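Local coordinates for protein fructosamine deglycase FrlB (Bacillus subtilis, PDB 3EUA) that converts a range of fructosamine 6-phosphates to glucose 6-phosphate and a free amino acid, at residues Gln160-Tyr172 against Ala285-Val298. Residues are numbered along the deposited sequence; the frame is centred on the assembly and turned at random.
Sequences QAIEGLDQLQAVY and AIDDSVKGYLAPLV
Gln160 O takes two bonds: Gly164 N donates within the helix, and a water donates from 2.8 Å. That water accepts from Asp287 N and bridges the segments, which share no direct hydrogen bond.

The protein has a double-SIS fold. Residues 160-172 of helix 158-190 cross residues 288-298 at -55°, and residues 285-298 belong to the second SIS domain. Helix 137-153 covers part of the apolar cluster through Tyr142 and Tyr138.

A CB on Gly164 would point toward the other segment and clash with Leu294 CD1, so the glycine lets Leu294 CD1 rest 3.8 Å from Gly164 CA. Ile286 CD1 reaches Gly164 O and Gln167 CB. Leu168 CD1 meets Val298 CG2 at 3.7 Å, and Leu168 CD2 meets Leu297 CD2. Tyr172 CG is anti to the carbonyl carbon (chi1 -79°), which sends the ring away from the helix axis, leaning back toward the N-terminal end, to Leu297 and Val298. Tyr172 OH lies 3.4 Å from Leu297 CB, and Tyr172 CE1 3.7 Å from Val298 CA. Val298 CG2 lies in the ring plane at its edge. With an alanine at Tyr172 a gap would probably open beside Leu297 CB and Val298 CA.

At the other end, Asp287 is the N-cap of its helix. Ser289 N donates to Asp287 OD2 over 3.1 Å, from above the carboxylate plane, and Gln160 CB packs 3.9 Å from Asp287 CB.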
loop_
_atom_site.group_PDB
_atom_site.type_symbol
_atom_site.label_atom_id
_atom_site.label_comp_id
_atom_site.label_asym_id
_atom_site.label_seq_id
_atom_site.Cartn_x
_atom_site.Cartn_y
_atom_site.Cartn_z
ATOM N N GLN A 160 -18.557 -17.597 14.095
ATOM C CA GLN A 160 -18.662 -16.294 14.732
ATOM C C GLN A 160 -18.569 -15.166 13.678
ATOM O O GLN A 160 -19.152 -14.103 13.858
ATOM C CB GLN A 160 -17.640 -16.174 15.864
ATOM C CG GLN A 160 -17.850 -17.232 16.992
ATOM C CD GLN A 160 -17.444 -18.693 16.621
ATOM O OE1 GLN A 160 -16.587 -18.929 15.760
ATOM N NE2 GLN A 160 -18.049 -19.681 17.320
ATOM N N ALA A 161 -17.867 -15.413 12.576
ATOM C CA ALA A 161 -17.770 -14.430 11.496
ATOM C C ALA A 161 -19.117 -14.302 10.810
ATOM O O ALA A 161 -19.612 -13.183 10.606
ATOM C CB ALA A 161 -16.704 -14.827 10.494
ATOM N N ILE A 162 -19.705 -15.442 10.456
ATOM C CA ILE A 162 -21.015 -15.474 9.790
ATOM C C ILE A 162 -22.114 -14.935 10.700
ATOM O O ILE A 162 -22.934 -14.128 10.252
ATOM C CB ILE A 162 -21.432 -16.875 9.313
ATOM C CG1 ILE A 162 -20.438 -17.460 8.345
ATOM C CG2 ILE A 162 -22.725 -16.819 8.519
ATOM C CD1 ILE A 162 -20.222 -16.575 7.110
ATOM N N GLU A 163 -22.128 -15.341 11.960
ATOM C CA GLU A 163 -23.130 -14.802 12.897
ATOM C C GLU A 163 -22.920 -13.296 13.050
ATOM O O GLU A 163 -23.882 -12.516 13.109
ATOM C CB GLU A 163 -23.068 -15.461 14.291
ATOM C CG GLU A 163 -23.508 -16.932 14.377
ATOM N N GLY A 164 -21.657 -12.877 13.116
ATOM C CA GLY A 164 -21.343 -11.450 13.257
ATOM C C GLY A 164 -21.871 -10.659 12.073
ATOM O O GLY A 164 -22.477 -9.590 12.236
ATOM N N LEU A 165 -21.637 -11.163 10.869
ATOM C CA LEU A 165 -22.145 -10.512 9.673
ATOM C C LEU A 165 -23.671 -10.388 9.701
ATOM O O LEU A 165 -24.209 -9.339 9.355
ATOM C CB LEU A 165 -21.710 -11.238 8.422
ATOM C CG LEU A 165 -20.263 -11.016 7.934
ATOM C CD1 LEU A 165 -19.958 -11.999 6.837
ATOM C CD2 LEU A 165 -20.025 -9.551 7.453
ATOM N N ASP A 166 -24.350 -11.432 10.167
ATOM C CA ASP A 166 -25.818 -11.426 10.246
ATOM C C ASP A 166 -26.294 -10.356 11.238
ATOM O O ASP A 166 -27.260 -9.620 10.954
ATOM C CB ASP A 166 -26.350 -12.791 10.643
ATOM C CG ASP A 166 -27.870 -12.925 10.416
ATOM O OD1 ASP A 166 -28.376 -12.289 9.455
ATOM O OD2 ASP A 166 -28.520 -13.700 11.158
ATOM N N GLN A 167 -25.595 -10.243 12.368
ATOM C CA GLN A 167 -25.893 -9.232 13.394
ATOM C C GLN A 167 -25.390 -7.825 13.025
ATOM O O GLN A 167 -25.807 -6.832 13.629
ATOM C CB GLN A 167 -25.221 -9.622 14.694
ATOM C CG GLN A 167 -25.742 -10.896 15.293
ATOM C CD GLN A 167 -27.134 -10.759 15.888
ATOM O OE1 GLN A 167 -27.575 -9.670 16.250
ATOM N NE2 GLN A 167 -27.813 -11.886 16.042
ATOM N N LEU A 168 -24.527 -7.717 12.014
ATOM C CA LEU A 168 -23.926 -6.422 11.677
ATOM C C LEU A 168 -24.909 -5.413 11.058
ATOM O O LEU A 168 -24.698 -4.207 11.162
ATOM C CB LEU A 168 -22.725 -6.612 10.737
ATOM C CG LEU A 168 -21.667 -5.524 10.840
ATOM C CD1 LEU A 168 -21.027 -5.590 12.260
ATOM C CD2 LEU A 168 -20.635 -5.696 9.757
ATOM N N GLN A 169 -25.979 -5.871 10.410
ATOM C CA GLN A 169 -26.910 -4.905 9.838
ATOM C C GLN A 169 -27.521 -4.062 10.954
ATOM O O GLN A 169 -27.682 -2.876 10.780
ATOM C CB GLN A 169 -28.007 -5.539 8.993
ATOM C CG GLN A 169 -28.874 -4.516 8.225
ATOM C CD GLN A 169 -28.092 -3.694 7.246
ATOM O OE1 GLN A 169 -27.121 -4.180 6.639
ATOM N NE2 GLN A 169 -28.530 -2.434 7.030
ATOM N N ALA A 170 -27.838 -4.662 12.101
ATOM C CA ALA A 170 -28.406 -3.907 13.210
ATOM C C ALA A 170 -27.380 -2.881 13.715
ATOM O O ALA A 170 -27.748 -1.768 14.113
ATOM C CB ALA A 170 -28.840 -4.840 14.331
ATOM N N VAL A 171 -26.096 -3.250 13.657
ATOM C CA VAL A 171 -25.003 -2.346 14.061
ATOM C C VAL A 171 -24.986 -1.131 13.121
ATOM O O VAL A 171 -24.864 0.010 13.585
ATOM C CB VAL A 171 -23.596 -3.044 14.050
ATOM C CG1 VAL A 171 -22.524 -2.107 14.617
ATOM C CG2 VAL A 171 -23.604 -4.379 14.862
ATOM N N TYR A 172 -25.094 -1.392 11.814
ATOM C CA TYR A 172 -25.170 -0.339 10.798
ATOM C C TYR A 172 -26.294 0.628 11.098
ATOM O O TYR A 172 -26.094 1.819 11.101
ATOM C CB TYR A 172 -25.453 -0.970 9.451
ATOM C CG TYR A 172 -24.314 -1.619 8.700
ATOM C CD1 TYR A 172 -23.097 -1.944 9.289
ATOM C CD2 TYR A 172 -24.511 -1.972 7.390
ATOM C CE1 TYR A 172 -22.079 -2.567 8.539
ATOM C CE2 TYR A 172 -23.525 -2.567 6.638
ATOM C CZ TYR A 172 -22.318 -2.869 7.199
ATOM O OH TYR A 172 -21.413 -3.499 6.377
ATOM N N ALA A 285 -23.445 -7.675 20.299
ATOM C CA ALA A 285 -23.928 -8.947 19.740
ATOM C C ALA A 285 -22.880 -9.599 18.822
ATOM O O ALA A 285 -23.147 -10.627 18.208
ATOM C CB ALA A 285 -25.241 -8.719 18.994
ATOM N N ILE A 286 -21.702 -8.993 18.709
ATOM C CA ILE A 286 -20.635 -9.525 17.879
ATOM C C ILE A 286 -19.601 -10.168 18.789
ATOM O O ILE A 286 -19.239 -9.573 19.809
ATOM C CB ILE A 286 -19.965 -8.412 17.047
ATOM C CG1 ILE A 286 -21.006 -7.543 16.310
ATOM C CG2 ILE A 286 -18.940 -9.037 16.082
ATOM C CD1 ILE A 286 -21.806 -8.287 15.298
ATOM N N ASP A 287 -19.115 -11.360 18.425
ATOM C CA ASP A 287 -18.107 -12.063 19.215
ATOM C C ASP A 287 -16.767 -11.304 19.199
ATOM O O ASP A 287 -16.357 -10.757 18.173
ATOM C CB ASP A 287 -17.914 -13.476 18.661
ATOM C CG ASP A 287 -17.169 -14.396 19.623
ATOM O OD1 ASP A 287 -17.815 -14.899 20.553
ATOM O OD2 ASP A 287 -15.976 -14.693 19.418
ATOM N N ASP A 288 -16.094 -11.268 20.353
ATOM C CA ASP A 288 -14.792 -10.616 20.480
ATOM C C ASP A 288 -13.757 -11.129 19.466
ATOM O O ASP A 288 -12.877 -10.370 19.033
ATOM C CB ASP A 288 -14.217 -10.821 21.905
ATOM C CG ASP A 288 -14.957 -10.026 23.001
ATOM O OD1 ASP A 288 -15.823 -9.191 22.673
ATOM O OD2 ASP A 288 -14.667 -10.228 24.224
ATOM N N SER A 289 -13.848 -12.404 19.099
ATOM C CA SER A 289 -12.906 -12.994 18.150
ATOM C C SER A 289 -12.937 -12.356 16.755
ATOM O O SER A 289 -11.973 -12.444 16.008
ATOM C CB SER A 289 -13.189 -14.497 18.034
ATOM O OG SER A 289 -14.492 -14.770 17.548
ATOM N N VAL A 290 -14.036 -11.692 16.412
ATOM C CA VAL A 290 -14.194 -11.091 15.092
ATOM C C VAL A 290 -14.585 -9.595 15.087
ATOM O O VAL A 290 -14.716 -9.038 13.993
ATOM C CB VAL A 290 -15.229 -11.919 14.250
ATOM C CG1 VAL A 290 -14.738 -13.341 14.039
ATOM C CG2 VAL A 290 -16.603 -11.957 14.910
ATOM N N LYS A 291 -14.754 -8.930 16.250
ATOM C CA LYS A 291 -15.099 -7.484 16.281
ATOM C C LYS A 291 -14.118 -6.623 15.464
ATOM O O LYS A 291 -14.495 -5.698 14.713
ATOM C CB LYS A 291 -15.078 -6.881 17.697
ATOM C CG LYS A 291 -16.063 -7.350 18.719
ATOM C CD LYS A 291 -16.070 -6.303 19.850
ATOM C CE LYS A 291 -16.614 -6.819 21.199
ATOM N NZ LYS A 291 -17.954 -7.410 21.172
ATOM N N GLY A 292 -12.834 -6.954 15.581
ATOM C CA GLY A 292 -11.801 -6.185 14.887
ATOM C C GLY A 292 -11.866 -6.354 13.388
ATOM O O GLY A 292 -11.535 -5.415 12.627
ATOM N N TYR A 293 -12.323 -7.530 12.949
ATOM C CA TYR A 293 -12.443 -7.795 11.527
ATOM C C TYR A 293 -13.696 -7.178 10.934
ATOM O O TYR A 293 -13.704 -6.834 9.743
ATOM C CB TYR A 293 -12.444 -9.306 11.241
ATOM C CG TYR A 293 -11.272 -10.098 11.815
ATOM C CD1 TYR A 293 -9.973 -9.603 11.760
ATOM C CD2 TYR A 293 -11.442 -11.405 12.276
ATOM C CE1 TYR A 293 -8.905 -10.329 12.245
ATOM C CE2 TYR A 293 -10.348 -12.154 12.782
ATOM C CZ TYR A 293 -9.081 -11.594 12.739
ATOM O OH TYR A 293 -7.947 -12.246 13.169
ATOM N N LEU A 294 -14.734 -6.993 11.749
ATOM C CA LEU A 294 -16.022 -6.438 11.284
ATOM C C LEU A 294 -16.175 -4.920 11.411
ATOM O O LEU A 294 -16.952 -4.307 10.664
ATOM C CB LEU A 294 -17.188 -7.127 12.025
ATOM C CG LEU A 294 -17.335 -8.632 11.713
ATOM C CD1 LEU A 294 -18.294 -9.317 12.704
ATOM C CD2 LEU A 294 -17.742 -8.892 10.239
ATOM N N ALA A 295 -15.434 -4.310 12.317
ATOM C CA ALA A 295 -15.530 -2.848 12.516
ATOM C C ALA A 295 -15.330 -2.038 11.244
ATOM O O ALA A 295 -16.024 -1.021 11.069
ATOM C CB ALA A 295 -14.571 -2.355 13.575
ATOM N N PRO A 296 -14.375 -2.446 10.376
ATOM C CA PRO A 296 -14.214 -1.630 9.154
ATOM C C PRO A 296 -15.467 -1.529 8.268
ATOM O O PRO A 296 -15.657 -0.515 7.555
ATOM C CB PRO A 296 -13.097 -2.329 8.380
ATOM C CG PRO A 296 -12.562 -3.411 9.209
ATOM C CD PRO A 296 -13.397 -3.549 10.458
ATOM N N LEU A 297 -16.274 -2.593 8.256
ATOM C CA LEU A 297 -17.540 -2.599 7.486
ATOM C C LEU A 297 -18.482 -1.544 8.022
ATOM O O LEU A 297 -19.119 -0.807 7.254
ATOM C CB LEU A 297 -18.234 -3.942 7.507
ATOM C CG LEU A 297 -17.621 -5.029 6.651
ATOM C CD1 LEU A 297 -16.107 -5.221 6.892
ATOM C CD2 LEU A 297 -18.363 -6.319 6.911
ATOM N N VAL A 298 -18.555 -1.438 9.326
ATOM C CA VAL A 298 -19.409 -0.429 9.955
ATOM C C VAL A 298 -18.893 0.984 9.690
ATOM O O VAL A 298 -19.657 1.877 9.377
ATOM C CB VAL A 298 -19.467 -0.626 11.474
ATOM C CG1 VAL A 298 -20.483 0.346 12.042
ATOM C CG2 VAL A 298 -19.887 -2.070 11.806
HETATM O O HOH W 1 -20.074 -12.890 16.154
#